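Side-chain contacts in heme peroxidase (Bacteroides thetaiotaomicron, PDB 2GVK), which is a dye-decolorizing peroxidase that probably uses a bound heme to oxidise dyes and related substrates with hydrogen peroxide: residues A[177-180]-A[181-184]; A[309-312]-A[313-316]; A[267-270]-A[271-274]; A[165-169]-A[170-174]; A[43-46]-A[47-51]. All coordinates share one frame; numbering follows the deposited sequence.

Interaction 1 of 5, residues A[177-180]-A[181-184]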
loop_
_atom_site.group_PDB
_atom_site.type_symbol
_atom_site.label_atom_id
_atom_site.label_comp_id
_atom_site.label_asym_id
_atom_site.label_seq_id
_atom_site.Cartn_x
_atom_site.Cartn_y
_atom_site.Cartn_z
ATOM N N GLU A 177 29.857 24.732 -11.583
ATOM C CA GLU A 177 31.165 25.319 -11.431
ATOM C C GLU A 177 31.264 26.769 -11.970
ATOM O O GLU A 177 32.254 27.448 -11.719
ATOM C CB GLU A 177 32.217 24.406 -12.049
ATOM C CG GLU A 177 32.385 23.078 -11.226
ATOM C CD GLU A 177 32.787 23.335 -9.736
ATOM O OE1 GLU A 177 33.956 23.719 -9.494
ATOM O OE2 GLU A 177 31.951 23.109 -8.832
ATOM N N GLU A 178 30.198 27.247 -12.625
ATOM C CA GLU A 178 30.100 28.653 -13.032
ATOM C C GLU A 178 30.066 29.615 -11.805
ATOM O O GLU A 178 30.276 30.816 -11.949
ATOM C CB GLU A 178 28.865 28.875 -13.916
ATOM C CG GLU A 178 27.501 28.821 -13.160
ATOM C CD GLU A 178 26.979 27.392 -12.936
ATOM O OE1 GLU A 178 27.667 26.425 -13.346
ATOM O OE2 GLU A 178 25.835 27.248 -12.394
ATOM N N ASP A 179 29.729 29.074 -10.626
ATOM C CA ASP A 179 29.815 29.815 -9.371
ATOM C C ASP A 179 30.299 28.822 -8.296
ATOM O O ASP A 179 29.558 28.435 -7.400
ATOM C CB ASP A 179 28.448 30.425 -9.013
ATOM C CG ASP A 179 28.524 31.472 -7.860
ATOM O OD1 ASP A 179 29.633 31.768 -7.353
ATOM O OD2 ASP A 179 27.455 32.014 -7.497
ATOM N N ALA A 180 31.563 28.414 -8.422
ATOM C CA ALA A 180 32.091 27.266 -7.677
ATOM C C ALA A 180 31.947 27.357 -6.166
ATOM O O ALA A 180 31.774 26.332 -5.505
ATOM C CB ALA A 180 33.559 27.033 -8.051
ATOM N N ASP A 181 32.015 28.559 -5.600
ATOM C CA ASP A 181 31.930 28.693 -4.141
ATOM C C ASP A 181 30.544 28.292 -3.632
ATOM O O ASP A 181 30.357 28.057 -2.453
ATOM C CB ASP A 181 32.236 30.122 -3.693
ATOM C CG ASP A 181 33.697 30.543 -3.983
ATOM O OD1 ASP A 181 34.521 29.680 -4.369
ATOM O OD2 ASP A 181 33.999 31.752 -3.859
ATOM N N PHE A 182 29.577 28.219 -4.534
ATOM C CA PHE A 182 28.194 27.900 -4.146
ATOM C C PHE A 182 27.611 26.752 -4.935
ATOM O O PHE A 182 26.408 26.508 -4.883
ATOM C CB PHE A 182 27.322 29.145 -4.269
ATOM C CG PHE A 182 27.764 30.264 -3.372
ATOM C CD1 PHE A 182 27.505 30.205 -2.006
ATOM C CD2 PHE A 182 28.589 31.257 -3.847
ATOM C CE1 PHE A 182 27.995 31.159 -1.161
ATOM C CE2 PHE A 182 29.081 32.219 -3.007
ATOM C CZ PHE A 182 28.782 32.170 -1.651
ATOM N N ALA A 183 28.478 25.982 -5.572
ATOM C CA ALA A 183 28.055 24.806 -6.292
ATOM C C ALA A 183 27.331 23.865 -5.350
ATOM O O ALA A 183 27.747 23.675 -4.197
ATOM C CB ALA A 183 29.258 24.106 -6.932
ATOM N N GLY A 184 26.263 23.253 -5.846
ATOM C CA GLY A 184 25.404 22.408 -5.007
ATOM C C GLY A 184 24.223 23.183 -4.439
ATOM O O GLY A 184 23.326 22.604 -3.853
HETATM O O HOH W 1 32.207 31.235 -6.936
#
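Asp179 and Phe182 meet round a short 3-10 turn, where the carboxylate comes to the edge of the ring. OD1 of Asp179 lies near the ring plane, 3.7 Å from CD2 of Phe182, and the two planar groups are turned 66° against each other. The same oxygen accepts a hydrogen bond from a water at 2.7 Å, and this water in turn accepts from Asp181 N at 3.0 Å. One carboxylate oxygen therefore serves both the aromatic edge and, through the water, the backbone two residues on. Asp179 holds this pose with CG on the far side of its backbone N (chi1 -168°), while its other oxygen, OD2, is fixed by the backbone N of Lys87. Pro86 packs against both Asp179 and Phe182.

The backbone closes the turn beneath these groups. Phe182 N donates to Asp179 O over 2.9 Å in a fairly straight bond (N-H...O 159°), and Ala183 N follows with a weak, longer bond to Ala180 O. On another flank Glu177 folds back at chi2, which brings its OE2 to 3.4 Å from CB of Ala183, a polar-apolar touch. Gly184 then leaves with a positive phi that suits glycine and bonds back to Ile175. Two i to i+3 bonds, the second weak, mark a 3-10 turn, here in the connection between helix 169-173 and strand 186-195 in the C-terminal half of the dye-decolorizing peroxidase beta-barrel fold.

Interaction 2 of 5, residues A[309-312]-A[313-316]; sequences YDLL and GELG
Gly313 N reaches back one helical turn to Tyr309 O at 3.0 Å, the first of three regular alpha-helical bonds that join the two halves of this helix. Glu314 comes next, its N bonded to Asp310 O. Its CB lies 3.3 Å from Leu311 O, and beyond CG the chain runs extended along the helix surface until OE1 stands 3.8 Å from CD1 of Leu311, crossing that side chain at about a right angle. The carboxylate belongs to the exposed flank.

Leu315 carries most of the apolar contact. Its N gives the shortest bond of the series, 2.8 Å to Leu311 O, with the donor nearly in line with the carbonyl. CG lies beside the backbone N (chi1 -62°), which sends one methyl to each of two leucines of the preceding turn: CD2 to CD1 of Leu311 at 4.0 Å and CD1 to CD1 of Leu312 at 4.2 Å. With an alanine here both leucine methyls would probably lose their partner and a gap would be likely to open beside Trp76. Gly316 follows with a weak bond from its N to Leu312 O.

Around the helix, Tyr309 touches Ser50 and Ile53 of helix 38-59 as well as Asp166 of a neighbouring subunit. Leu311 and Leu315 lie against Trp76 of helix 73-79, and Leu315 also reaches Phe80 and Lys83. Leu312 is buried against Cys46 and Phe49 of helix 38-59 and Met69 and Phe71 of strand 66-72; the C-terminal helix thus touches helices 38-59 and 73-79 and strand 66-72.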
loop_
_atom_site.group_PDB
_atom_site.type_symbol
_atom_site.label_atom_id
_atom_site.label_comp_id
_atom_site.label_asym_id
_atom_site.label_seq_id
_atom_site.Cartn_x
_atom_site.Cartn_y
_atom_site.Cartn_z
ATOM N N TYR A 309 24.043 21.199 1.356
ATOM C CA TYR A 309 24.121 20.729 2.760
ATOM C C TYR A 309 25.469 21.060 3.367
ATOM O O TYR A 309 25.547 21.418 4.519
ATOM C CB TYR A 309 23.887 19.222 2.840
ATOM C CG TYR A 309 22.452 18.802 2.732
ATOM C CD1 TYR A 309 21.522 19.168 3.708
ATOM C CD2 TYR A 309 22.043 17.925 1.733
ATOM C CE1 TYR A 309 20.216 18.751 3.639
ATOM C CE2 TYR A 309 20.748 17.504 1.644
ATOM C CZ TYR A 309 19.827 17.904 2.607
ATOM O OH TYR A 309 18.533 17.457 2.540
ATOM N N ASP A 310 26.541 20.902 2.586
ATOM C CA ASP A 310 27.901 21.205 3.073
ATOM C C ASP A 310 27.987 22.637 3.555
ATOM O O ASP A 310 28.483 22.910 4.637
ATOM C CB ASP A 310 28.943 20.982 1.964
ATOM C CG ASP A 310 29.317 19.536 1.801
ATOM O OD1 ASP A 310 29.095 18.746 2.766
ATOM O OD2 ASP A 310 29.906 19.180 0.740
ATOM N N LEU A 311 27.536 23.557 2.726
ATOM C CA LEU A 311 27.579 24.959 3.069
ATOM C C LEU A 311 26.662 25.271 4.245
ATOM O O LEU A 311 27.030 26.021 5.151
ATOM C CB LEU A 311 27.208 25.814 1.845
ATOM C CG LEU A 311 27.136 27.329 2.079
ATOM C CD1 LEU A 311 28.385 27.844 2.798
ATOM C CD2 LEU A 311 26.953 28.027 0.786
ATOM N N LEU A 312 25.464 24.701 4.229
ATOM C CA LEU A 312 24.515 24.859 5.334
ATOM C C LEU A 312 25.166 24.499 6.690
ATOM O O LEU A 312 25.020 25.215 7.663
ATOM C CB LEU A 312 23.295 24.000 5.089
ATOM C CG LEU A 312 22.091 24.328 5.920
ATOM C CD1 LEU A 312 21.632 25.771 5.697
ATOM C CD2 LEU A 312 20.977 23.378 5.593
ATOM N N GLY A 313 25.906 23.402 6.716
ATOM C CA GLY A 313 26.625 22.996 7.910
ATOM C C GLY A 313 27.638 24.049 8.353
ATOM O O GLY A 313 27.787 24.318 9.554
ATOM N N GLU A 314 28.371 24.613 7.390
ATOM C CA GLU A 314 29.350 25.649 7.686
ATOM C C GLU A 314 28.673 26.870 8.239
ATOM O O GLU A 314 29.199 27.519 9.112
ATOM C CB GLU A 314 30.120 26.040 6.440
ATOM C CG GLU A 314 31.067 25.020 5.955
ATOM C CD GLU A 314 31.843 25.501 4.742
ATOM O OE1 GLU A 314 31.700 26.704 4.375
ATOM O OE2 GLU A 314 32.629 24.696 4.176
ATOM N N LEU A 315 27.525 27.216 7.667
ATOM C CA LEU A 315 26.759 28.359 8.134
ATOM C C LEU A 315 26.376 28.207 9.611
ATOM O O LEU A 315 26.332 29.196 10.357
ATOM C CB LEU A 315 25.492 28.546 7.287
ATOM C CG LEU A 315 25.710 28.837 5.799
ATOM C CD1 LEU A 315 24.348 28.906 5.089
ATOM C CD2 LEU A 315 26.512 30.105 5.576
ATOM N N GLY A 316 26.162 26.978 10.044
ATOM C CA GLY A 316 25.694 26.733 11.403
ATOM C C GLY A 316 26.790 26.681 12.462
ATOM O O GLY A 316 26.504 26.627 13.643
#

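Interaction 3 of 5, residues A[267-270]-A[271-274]. With EDO (1,2-ethanediol), chain K.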
loop_
_atom_site.group_PDB
_atom_site.type_symbol
_atom_site.label_atom_id
_atom_site.label_comp_id
_atom_site.label_asym_id
_atom_site.label_seq_id
_atom_site.Cartn_x
_atom_site.Cartn_y
_atom_site.Cartn_z
ATOM N N ALA A 267 16.154 26.668 -9.521
ATOM C CA ALA A 267 16.977 26.892 -10.728
ATOM C C ALA A 267 18.446 26.960 -10.416
ATOM O O ALA A 267 18.859 27.598 -9.433
ATOM C CB ALA A 267 16.562 28.159 -11.409
ATOM N N SER A 268 19.243 26.407 -11.325
ATOM C CA SER A 268 20.701 26.541 -11.290
ATOM C C SER A 268 21.120 28.019 -11.491
ATOM O O SER A 268 22.202 28.429 -11.083
ATOM C CB SER A 268 21.338 25.666 -12.381
ATOM O OG SER A 268 20.933 26.092 -13.680
ATOM N N THR A 269 20.299 28.755 -12.229
ATOM C CA THR A 269 20.512 30.177 -12.454
ATOM C C THR A 269 19.186 30.919 -12.424
ATOM O O THR A 269 18.258 30.598 -13.177
ATOM C CB THR A 269 21.269 30.459 -13.821
ATOM O OG1 THR A 269 21.309 31.868 -14.077
ATOM C CG2 THR A 269 20.598 29.757 -14.990
ATOM N N PHE A 270 19.094 31.928 -11.578
ATOM C CA PHE A 270 17.864 32.693 -11.480
ATOM C C PHE A 270 17.525 33.437 -12.796
ATOM O O PHE A 270 16.381 33.728 -13.053
ATOM C CB PHE A 270 17.915 33.672 -10.304
ATOM C CG PHE A 270 16.629 34.447 -10.109
ATOM C CD1 PHE A 270 15.409 33.772 -9.903
ATOM C CD2 PHE A 270 16.619 35.830 -10.168
ATOM C CE1 PHE A 270 14.233 34.476 -9.740
ATOM C CE2 PHE A 270 15.446 36.533 -9.999
ATOM C CZ PHE A 270 14.243 35.853 -9.780
ATOM N N SER A 271 18.539 33.661 -13.636
ATOM C CA SER A 271 18.336 34.319 -14.933
ATOM C C SER A 271 17.286 33.584 -15.789
ATOM O O SER A 271 16.547 34.205 -16.519
ATOM C CB SER A 271 19.676 34.466 -15.699
ATOM O OG SER A 271 20.226 33.223 -16.071
ATOM N N THR A 272 17.202 32.278 -15.654
ATOM C CA THR A 272 16.208 31.518 -16.404
ATOM C C THR A 272 14.810 31.821 -15.882
ATOM O O THR A 272 13.873 32.095 -16.657
ATOM C CB THR A 272 16.496 30.015 -16.336
ATOM O OG1 THR A 272 17.716 29.732 -17.049
ATOM C CG2 THR A 272 15.370 29.207 -16.957
ATOM N N THR A 273 14.665 31.769 -14.571
ATOM C CA THR A 273 13.391 32.069 -13.943
ATOM C C THR A 273 12.963 33.490 -14.278
ATOM O O THR A 273 11.805 33.732 -14.632
ATOM C CB THR A 273 13.477 31.910 -12.412
ATOM O OG1 THR A 273 14.075 30.648 -12.109
ATOM C CG2 THR A 273 12.078 32.000 -11.777
ATOM N N ARG A 274 13.909 34.410 -14.243
ATOM C CA ARG A 274 13.583 35.797 -14.500
ATOM C C ARG A 274 13.170 35.996 -15.957
ATOM O O ARG A 274 12.225 36.713 -16.230
ATOM C CB ARG A 274 14.724 36.749 -14.129
ATOM C CG ARG A 274 14.261 38.209 -14.204
ATOM C CD ARG A 274 15.284 39.227 -13.774
ATOM N NE ARG A 274 14.836 40.567 -14.187
ATOM C CZ ARG A 274 13.947 41.318 -13.522
ATOM N NH1 ARG A 274 13.459 40.920 -12.357
ATOM N NH2 ARG A 274 13.589 42.502 -14.012
HETATM C C1 EDO K . 20.622 25.554 -17.702
HETATM O O1 EDO K . 21.430 26.752 -17.601
HETATM C C2 EDO K . 21.426 24.336 -17.272
HETATM O O2 EDO K . 21.657 24.378 -15.858
#
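The backbone passes from extended conformation at Thr269 straight into the first turn of helix 270-281, with Thr272 N bonded to Thr269 O and Arg274 N bonded to Phe270 O at 2.8 Å. Thr269 is the N-cap of this helix: its OG1 accepts a weak bond from Ser271 N at 3.3 Å. The same OG1 lies 2.6 Å from OG of Ser271 in a hydrogen bond between hydroxyls, and it is also held by OE2 of Glu88, whose OE1 weakly accepts from Ser271 N. An acidic group beside the first amides of a helix is likely to be favourable for its dipole. The methyl CG2 of Thr269 rests against OG1 of Thr272 at 3.5 Å.

Phe270 lays its ring forward along the first turn, alongside Thr273 and Arg274, because CG is opposite the backbone N (chi1 -177°). CB of Arg274 sits over one face, displaced toward the rim, and the ring meets Phe189 of strand 186-195 with planes at about 45°. In the conformer given, the extended chain of Arg274 carries its NH1 to Ser93 O. Inward, Ala267 and Thr273 share Ile244 as a neighbour, while the ring's CD1 lies 3.7 Å from CB of Thr273, whose OG1 touches CB of Ala267 at 3.6 Å.

Interaction 4 of 5, residues A[165-169]-A[170-174]. With EDO (1,2-ethanediol), chain K.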
loop_
_atom_site.group_PDB
_atom_site.type_symbol
_atom_site.label_atom_id
_atom_site.label_comp_id
_atom_site.label_asym_id
_atom_site.label_seq_id
_atom_site.Cartn_x
_atom_site.Cartn_y
_atom_site.Cartn_z
ATOM N N VAL A 165 13.444 11.916 -17.188
ATOM C CA VAL A 165 13.451 10.788 -18.183
ATOM C C VAL A 165 14.702 10.814 -19.083
ATOM O O VAL A 165 15.529 9.905 -19.021
ATOM C CB VAL A 165 12.147 10.737 -19.039
ATOM C CG1 VAL A 165 12.221 9.628 -20.057
ATOM C CG2 VAL A 165 10.913 10.552 -18.123
ATOM N N ASP A 166 14.803 11.815 -19.948
ATOM C CA ASP A 166 15.986 11.949 -20.805
ATOM C C ASP A 166 16.806 13.188 -20.471
ATOM O O ASP A 166 17.705 13.580 -21.229
ATOM C CB ASP A 166 15.593 11.932 -22.283
ATOM C CG ASP A 166 14.650 13.051 -22.665
ATOM O OD1 ASP A 166 14.246 13.862 -21.798
ATOM O OD2 ASP A 166 14.308 13.117 -23.866
ATOM N N GLU A 167 16.516 13.774 -19.324
ATOM C CA GLU A 167 17.285 14.862 -18.782
ATOM C C GLU A 167 17.348 14.731 -17.264
ATOM O O GLU A 167 16.429 14.218 -16.642
ATOM C CB GLU A 167 16.670 16.196 -19.163
ATOM C CG GLU A 167 16.933 16.594 -20.609
ATOM C CD GLU A 167 16.486 18.004 -20.914
ATOM O OE1 GLU A 167 15.327 18.366 -20.529
ATOM O OE2 GLU A 167 17.286 18.755 -21.561
ATOM N N ASN A 168 18.403 15.276 -16.681
ATOM C CA ASN A 168 18.619 15.208 -15.245
ATOM C C ASN A 168 18.175 16.493 -14.582
ATOM O O ASN A 168 18.751 17.538 -14.829
ATOM C CB ASN A 168 20.105 14.961 -14.976
ATOM C CG ASN A 168 20.478 15.109 -13.528
ATOM O OD1 ASN A 168 19.639 15.049 -12.635
ATOM N ND2 ASN A 168 21.766 15.245 -13.283
ATOM N N PRO A 169 17.159 16.416 -13.728
ATOM C CA PRO A 169 16.644 17.659 -13.135
ATOM C C PRO A 169 17.678 18.415 -12.303
ATOM O O PRO A 169 17.618 19.630 -12.230
ATOM C CB PRO A 169 15.488 17.187 -12.263
ATOM C CG PRO A 169 15.729 15.720 -12.055
ATOM C CD PRO A 169 16.442 15.229 -13.240
ATOM N N TYR A 170 18.638 17.709 -11.712
ATOM C CA TYR A 170 19.715 18.396 -10.938
ATOM C C TYR A 170 20.552 19.329 -11.798
ATOM O O TYR A 170 21.037 20.353 -11.325
ATOM C CB TYR A 170 20.616 17.388 -10.233
ATOM C CG TYR A 170 19.935 16.713 -9.115
ATOM C CD1 TYR A 170 19.768 17.352 -7.898
ATOM C CD2 TYR A 170 19.391 15.448 -9.271
ATOM C CE1 TYR A 170 19.108 16.760 -6.876
ATOM C CE2 TYR A 170 18.718 14.841 -8.249
ATOM C CZ TYR A 170 18.587 15.491 -7.045
ATOM O OH TYR A 170 17.922 14.882 -5.994
ATOM N N HIS A 171 20.734 18.975 -13.061
ATOM C CA HIS A 171 21.466 19.804 -13.958
ATOM C C HIS A 171 20.824 21.190 -14.089
ATOM O O HIS A 171 21.513 22.185 -14.295
ATOM C CB HIS A 171 21.564 19.139 -15.332
ATOM C CG HIS A 171 22.114 20.027 -16.390
ATOM N ND1 HIS A 171 23.442 20.408 -16.430
ATOM C CD2 HIS A 171 21.518 20.626 -17.450
ATOM C CE1 HIS A 171 23.635 21.200 -17.470
ATOM N NE2 HIS A 171 22.483 21.354 -18.101
ATOM N N PHE A 172 19.510 21.236 -13.981
ATOM C CA PHE A 172 18.759 22.475 -14.180
ATOM C C PHE A 172 18.419 23.195 -12.894
ATOM O O PHE A 172 18.111 24.382 -12.914
ATOM C CB PHE A 172 17.468 22.184 -14.946
ATOM C CG PHE A 172 17.701 21.679 -16.319
ATOM C CD1 PHE A 172 17.981 22.561 -17.349
ATOM C CD2 PHE A 172 17.755 20.319 -16.568
ATOM C CE1 PHE A 172 18.242 22.099 -18.611
ATOM C CE2 PHE A 172 18.029 19.850 -17.827
ATOM C CZ PHE A 172 18.247 20.732 -18.851
ATOM N N ALA A 173 18.508 22.496 -11.774
ATOM C CA ALA A 173 18.133 23.065 -10.487
ATOM C C ALA A 173 19.324 23.486 -9.642
ATOM O O ALA A 173 19.165 24.270 -8.701
ATOM C CB ALA A 173 17.274 22.052 -9.701
ATOM N N VAL A 174 20.502 22.950 -9.942
ATOM C CA VAL A 174 21.649 23.094 -9.057
ATOM C C VAL A 174 22.802 23.907 -9.682
ATOM O O VAL A 174 23.218 23.660 -10.786
ATOM C CB VAL A 174 22.189 21.693 -8.612
ATOM C CG1 VAL A 174 23.371 21.844 -7.656
ATOM C CG2 VAL A 174 21.087 20.870 -7.949
HETATM C C1 EDO K . 20.622 25.554 -17.702
HETATM O O1 EDO K . 21.430 26.752 -17.601
HETATM C C2 EDO K . 21.426 24.336 -17.272
HETATM O O2 EDO K . 21.657 24.378 -15.858
#
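Asn168 caps the N terminus of helix 169-173, its OD1 accepting from Tyr170 N at 3.0 Å. The donor stands well above the plane of the amide, 65° out of it, and the bond is thus far from ideal lone-pair geometry. The amide takes this place because chi1 (170°) swings CG away from its own backbone N. OD1 then also comes to the edge of the Tyr170 ring, near its plane and 3.4 Å from CD2. Asn168 O accepts from His171 N, so this one residue holds two consecutive helix residues by side chain and backbone.

Glu167 and Phe172 cross at about a right angle. The glutamate, extended beyond CG, puts OE2 3.5 Å from CZ of the ring, obliquely, while OE1 forms a salt bridge with Lys243. OE2 also lies close to Asp241, a like charge that the lysine would be expected to offset. Phe172 has chi1 -64°, which brings its CD2 to 3.4 Å from Asn168 O, obliquely to the ring. Its ring face is met by His171: CD2 of the imidazole lies 3.5 Å above the centre. A 1,2-ethanediol, probably from the crystallisation liquor, donates through O2 to His171 O over 2.7 Å and has its C2 beside the histidine NE2.

This short helix packs through Pro169 and Ala173 on Val245 of strand 245-253, Ala173 O holds Ser186 OG of strand 186-195, and Phe172 pairs through its backbone with Ser268 just past strand 258-267.

Interaction 5 of 5, residues A[43-46]-A[47-51]; sequences KDVC and ANFSA
Asn48 reaches back along the helix to Asp44, its ND2 donating to Asp44 O at 2.8 Å. With chi1 at -71° the side chain folds beside its own backbone N, and that N adds a weak bond of 3.1 Å to the same carbonyl, which is therefore gripped twice by one residue. This is the tight part of the contact. In the conformer given for Asp44, its OD2 forms a salt bridge with Lys131. A leucine in place of Asn48 would probably cost Asp44 O its stronger bond, the one from ND2, leaving the weak one from Asn48 N.

Elsewhere the packing is looser. Val45 and Phe49 only approach each other, CG1 to CD1 at 4.4 Å, and owe their burial in part to Met69 of strand 66-72. On the solvent side stands Ala47, exposed, its N bonded to Lys43 O at 2.8 Å. Farther along, Ser50 N has no direct bond to the turn before; a water bridges it to Cys46 O, donating to that oxygen at 2.8 Å and accepting from Ser50 N at 3.0 Å. A water inserted into a helical turn in this way is characteristic of kinked helices, here helix 38-59, laid against strand 66-72 of the N-terminal half of the barrel.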
loop_
_atom_site.group_PDB
_atom_site.type_symbol
_atom_site.label_atom_id
_atom_site.label_comp_id
_atom_site.label_asym_id
_atom_site.label_seq_id
_atom_site.Cartn_x
_atom_site.Cartn_y
_atom_site.Cartn_z
ATOM N N LYS A 43 21.375 29.940 13.092
ATOM C CA LYS A 43 22.546 29.076 12.907
ATOM C C LYS A 43 22.322 27.693 13.533
ATOM O O LYS A 43 22.776 26.674 12.981
ATOM C CB LYS A 43 23.804 29.730 13.478
ATOM C CG LYS A 43 24.309 30.877 12.652
ATOM C CD LYS A 43 25.653 31.388 13.147
ATOM C CE LYS A 43 26.182 32.490 12.233
ATOM N NZ LYS A 43 27.598 32.885 12.566
ATOM N N ASP A 44 21.587 27.641 14.644
ATOM C CA ASP A 44 21.215 26.340 15.289
ATOM C C ASP A 44 20.412 25.497 14.338
ATOM O O ASP A 44 20.628 24.302 14.215
ATOM C CB ASP A 44 20.396 26.552 16.569
ATOM C CG ASP A 44 19.946 25.208 17.213
ATOM O OD1 ASP A 44 20.832 24.474 17.732
ATOM O OD2 ASP A 44 18.721 24.890 17.195
ATOM N N VAL A 45 19.469 26.119 13.649
ATOM C CA VAL A 45 18.677 25.385 12.657
ATOM C C VAL A 45 19.579 24.925 11.486
ATOM O O VAL A 45 19.516 23.776 11.067
ATOM C CB VAL A 45 17.489 26.222 12.123
ATOM C CG1 VAL A 45 16.816 25.513 10.964
ATOM C CG2 VAL A 45 16.490 26.478 13.218
ATOM N N CYS A 46 20.445 25.817 10.994
ATOM C CA CYS A 46 21.391 25.447 9.923
ATOM C C CYS A 46 22.218 24.228 10.329
ATOM O O CYS A 46 22.385 23.282 9.543
ATOM C CB CYS A 46 22.342 26.599 9.588
ATOM S SG CYS A 46 21.585 28.034 8.863
ATOM N N ALA A 47 22.753 24.269 11.548
ATOM C CA ALA A 47 23.619 23.219 12.046
ATOM C C ALA A 47 22.899 21.880 12.180
ATOM O O ALA A 47 23.515 20.820 12.000
ATOM C CB ALA A 47 24.202 23.625 13.381
ATOM N N ASN A 48 21.610 21.928 12.494
ATOM C CA ASN A 48 20.860 20.734 12.820
ATOM C C ASN A 48 19.876 20.298 11.741
ATOM O O ASN A 48 19.147 19.296 11.913
ATOM C CB ASN A 48 20.135 20.960 14.138
ATOM C CG ASN A 48 21.077 20.985 15.298
ATOM O OD1 ASN A 48 21.777 19.992 15.565
ATOM N ND2 ASN A 48 21.167 22.121 15.963
ATOM N N PHE A 49 19.890 20.996 10.620
ATOM C CA PHE A 49 18.882 20.784 9.556
ATOM C C PHE A 49 18.927 19.383 8.959
ATOM O O PHE A 49 17.907 18.707 8.892
ATOM C CB PHE A 49 19.055 21.820 8.456
ATOM C CG PHE A 49 17.891 21.885 7.488
ATOM C CD1 PHE A 49 16.650 22.350 7.896
ATOM C CD2 PHE A 49 18.049 21.501 6.184
ATOM C CE1 PHE A 49 15.596 22.445 6.991
ATOM C CE2 PHE A 49 17.012 21.602 5.293
ATOM C CZ PHE A 49 15.777 22.052 5.710
ATOM N N SER A 50 20.114 18.931 8.557
ATOM C CA SER A 50 20.227 17.603 7.974
ATOM C C SER A 50 19.916 16.508 9.031
ATOM O O SER A 50 19.346 15.495 8.699
ATOM C CB SER A 50 21.611 17.384 7.343
ATOM O OG SER A 50 22.621 17.440 8.314
ATOM N N ALA A 51 20.236 16.772 10.304
ATOM C CA ALA A 51 19.863 15.858 11.404
ATOM C C ALA A 51 18.333 15.743 11.564
ATOM O O ALA A 51 17.800 14.664 11.830
ATOM C CB ALA A 51 20.483 16.323 12.709
HETATM O O HOH W 2 22.503 20.674 8.511
#

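All five contacts lie in series along the chain, each within a continuous run, and none nests in or crosses another. Interaction 5 comes first, in helix 38-59; interaction 4 then opens helix 169-173, interaction 1 closes the turn leading to strand 186-195, interaction 3 starts helix 270-281 and interaction 2 forms the C-terminal helix. Interaction 2 rests directly on interaction 5, and so brings the C-terminal helix against helix 38-59, from the N-terminal half, and Leu311 carries it to interaction 1. Interactions 3 and 4 probably share a hydrogen bond from Ser268 N to Phe172 O, and both touch the ethanediol. Between subunits, Asp166 of 165-169 binds Ser50 of 47-51.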